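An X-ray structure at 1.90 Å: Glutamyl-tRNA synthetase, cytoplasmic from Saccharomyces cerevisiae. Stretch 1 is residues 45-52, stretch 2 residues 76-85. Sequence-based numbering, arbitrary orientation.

Stretch 1, residues 45-52: ALAPNSIA
Stretch 2 76-85: KITSKFAAIF

Stretch 1 leaves a helix that ends with Ala45 and Leu46 (phi/psi -98/-11 at Leu46), opens at Ala47 (-156/76), turns through Pro48 (-55/144), Asn49 (70/28) and Ser50 (-85/-33), and enters a strand at Ile51 (-138/127). In stretch 2, residues 76-80 are helical; Phe81 breaks from the helix at -105/52, and Ala82 to Ile84 resume helical angles without regular bonding. Phe81 O nevertheless accepts from both Ile84 N (3.0 Å) and Phe85 N (3.1 Å), which holds this turn together. The two stretches run in opposite directions: CA atoms lie 7.5 Å apart for Leu46 and Ile84, 8.9 Å for Ser50 and Phe81, and 9.4 Å for Ile51 and Ile77.

The closest approaches are all between side chains, and no hydrogen bond crosses the contact. Ile84 (m, t) packs on both Leu46 (m, t) and Ala47: its CG2 lies 3.9 Å from Leu46 CD1, and its CD1 is 4.0 Å from Ala47 CB and also 4.0 Å from Leu46 CB. Phe81 (chi1 m, chi2 100°) receives Ile51 CD1 at 3.5 Å from its CE1 and Ser50 CB at 3.8 Å from its CE2, both obliquely. Ile51 (m, t) also places CD1 4.3 Å from CG2 of Ile77 (m, t). Ser50 (m) turns its hydroxyl back into its own loop, OG donating to Ala47 O at 2.8 Å.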

# COMPACT_ATOMS: atom_id res chain seq x y z
N ALA A 45 11.01 8.68 4.65
CA ALA A 45 12.20 8.64 3.81
C ALA A 45 12.64 10.02 3.35
O ALA A 45 13.82 10.31 3.32
CB ALA A 45 11.99 7.76 2.60
N LEU A 46 11.66 10.86 2.98
CA LEU A 46 11.90 12.22 2.47
C LEU A 46 11.75 13.33 3.48
O LEU A 46 12.11 14.46 3.20
CB LEU A 46 10.93 12.51 1.32
CG LEU A 46 10.97 11.56 0.15
CD1 LEU A 46 9.94 12.00 -0.86
CD2 LEU A 46 12.38 11.56 -0.45
N ALA A 47 11.21 13.01 4.65
CA ALA A 47 10.99 14.02 5.67
C ALA A 47 10.97 13.28 7.00
O ALA A 47 9.90 12.98 7.52
CB ALA A 47 9.69 14.74 5.42
N PRO A 48 12.17 12.90 7.49
CA PRO A 48 12.26 12.02 8.64
C PRO A 48 11.50 12.53 9.86
O PRO A 48 11.40 13.72 10.07
CB PRO A 48 13.78 11.85 8.87
CG PRO A 48 14.46 12.86 7.98
CD PRO A 48 13.49 13.16 6.88
N ASN A 49 10.93 11.59 10.61
CA ASN A 49 10.20 11.89 11.83
C ASN A 49 8.89 12.61 11.57
O ASN A 49 8.42 13.36 12.42
CB ASN A 49 11.06 12.71 12.78
CG ASN A 49 10.52 12.71 14.18
OD1 ASN A 49 10.36 13.77 14.80
ND2 ASN A 49 10.19 11.52 14.69
N SER A 50 8.29 12.39 10.41
CA SER A 50 7.01 13.03 10.09
C SER A 50 5.83 12.22 10.66
O SER A 50 4.80 12.80 11.08
CB SER A 50 6.88 13.27 8.58
OG SER A 50 7.65 14.42 8.22
N ILE A 51 6.00 10.90 10.69
CA ILE A 51 4.96 9.96 11.11
C ILE A 51 5.59 8.91 12.00
O ILE A 51 6.57 8.27 11.61
CB ILE A 51 4.33 9.23 9.91
CG1 ILE A 51 3.76 10.23 8.91
CG2 ILE A 51 3.22 8.27 10.36
CD1 ILE A 51 3.36 9.61 7.58
N ALA A 52 5.03 8.72 13.19
CA ALA A 52 5.46 7.69 14.11
C ALA A 52 4.57 6.48 13.87
O ALA A 52 3.36 6.62 13.83
CB ALA A 52 5.32 8.19 15.55
N LYS A 76 -5.99 10.40 3.68
CA LYS A 76 -5.65 11.33 4.71
C LYS A 76 -4.13 11.48 4.82
O LYS A 76 -3.64 12.57 5.02
CB LYS A 76 -6.30 10.94 6.04
CG LYS A 76 -7.82 11.12 6.03
CD LYS A 76 -8.45 10.88 7.38
CE LYS A 76 -9.78 11.62 7.52
NZ LYS A 76 -10.90 10.99 6.76
N ILE A 77 -3.37 10.40 4.65
CA ILE A 77 -1.90 10.52 4.71
C ILE A 77 -1.40 11.40 3.55
O ILE A 77 -0.59 12.32 3.69
CB ILE A 77 -1.24 9.14 4.63
CG1 ILE A 77 -1.68 8.26 5.80
CG2 ILE A 77 0.31 9.27 4.56
CD1 ILE A 77 -1.36 6.79 5.59
N THR A 78 -2.01 11.11 2.42
CA THR A 78 -1.68 11.62 1.12
C THR A 78 -1.94 13.13 1.02
O THR A 78 -1.13 13.85 0.47
CB THR A 78 -2.50 10.81 0.13
OG1 THR A 78 -1.67 9.75 -0.41
CG2 THR A 78 -3.18 11.66 -0.89
N SER A 79 -3.05 13.57 1.60
CA SER A 79 -3.47 14.97 1.60
C SER A 79 -2.78 15.77 2.70
O SER A 79 -2.48 16.98 2.53
CB SER A 79 -4.99 15.02 1.76
OG SER A 79 -5.41 16.33 2.04
N LYS A 80 -2.51 15.11 3.82
CA LYS A 80 -1.76 15.70 4.92
C LYS A 80 -0.33 15.96 4.49
O LYS A 80 0.25 17.00 4.83
CB LYS A 80 -1.75 14.76 6.11
CG LYS A 80 -1.39 15.38 7.44
CD LYS A 80 -1.17 14.26 8.46
CE LYS A 80 -1.67 14.60 9.83
NZ LYS A 80 -0.79 15.59 10.52
N PHE A 81 0.25 15.00 3.77
CA PHE A 81 1.63 15.15 3.32
C PHE A 81 1.69 15.46 1.83
O PHE A 81 2.41 14.83 1.07
CB PHE A 81 2.44 13.91 3.71
CG PHE A 81 2.53 13.72 5.20
CD1 PHE A 81 1.72 12.81 5.85
CD2 PHE A 81 3.38 14.52 5.95
CE1 PHE A 81 1.79 12.66 7.21
CE2 PHE A 81 3.45 14.37 7.31
CZ PHE A 81 2.64 13.45 7.94
N ALA A 82 0.93 16.49 1.44
CA ALA A 82 0.77 16.83 0.03
C ALA A 82 2.08 17.28 -0.63
O ALA A 82 2.27 17.06 -1.82
CB ALA A 82 -0.30 17.90 -0.13
N ALA A 83 2.97 17.86 0.17
CA ALA A 83 4.32 18.23 -0.26
C ALA A 83 5.11 17.06 -0.80
O ALA A 83 5.88 17.22 -1.74
CB ALA A 83 5.10 18.88 0.90
N ILE A 84 4.92 15.88 -0.20
CA ILE A 84 5.57 14.65 -0.65
C ILE A 84 4.83 14.01 -1.83
O ILE A 84 5.45 13.64 -2.83
CB ILE A 84 5.72 13.64 0.53
CG1 ILE A 84 6.71 14.27 1.55
CG2 ILE A 84 6.16 12.22 0.02
CD1 ILE A 84 7.22 13.32 2.61
N PHE A 85 3.52 13.87 -1.69
CA PHE A 85 2.69 13.28 -2.75
C PHE A 85 2.26 14.40 -3.69
O PHE A 85 1.12 14.85 -3.65
CB PHE A 85 1.52 12.52 -2.12
CG PHE A 85 1.97 11.39 -1.26
CD1 PHE A 85 2.01 11.51 0.12
CD2 PHE A 85 2.48 10.24 -1.85
CE1 PHE A 85 2.50 10.47 0.90
CE2 PHE A 85 2.96 9.20 -1.09
CZ PHE A 85 2.98 9.33 0.31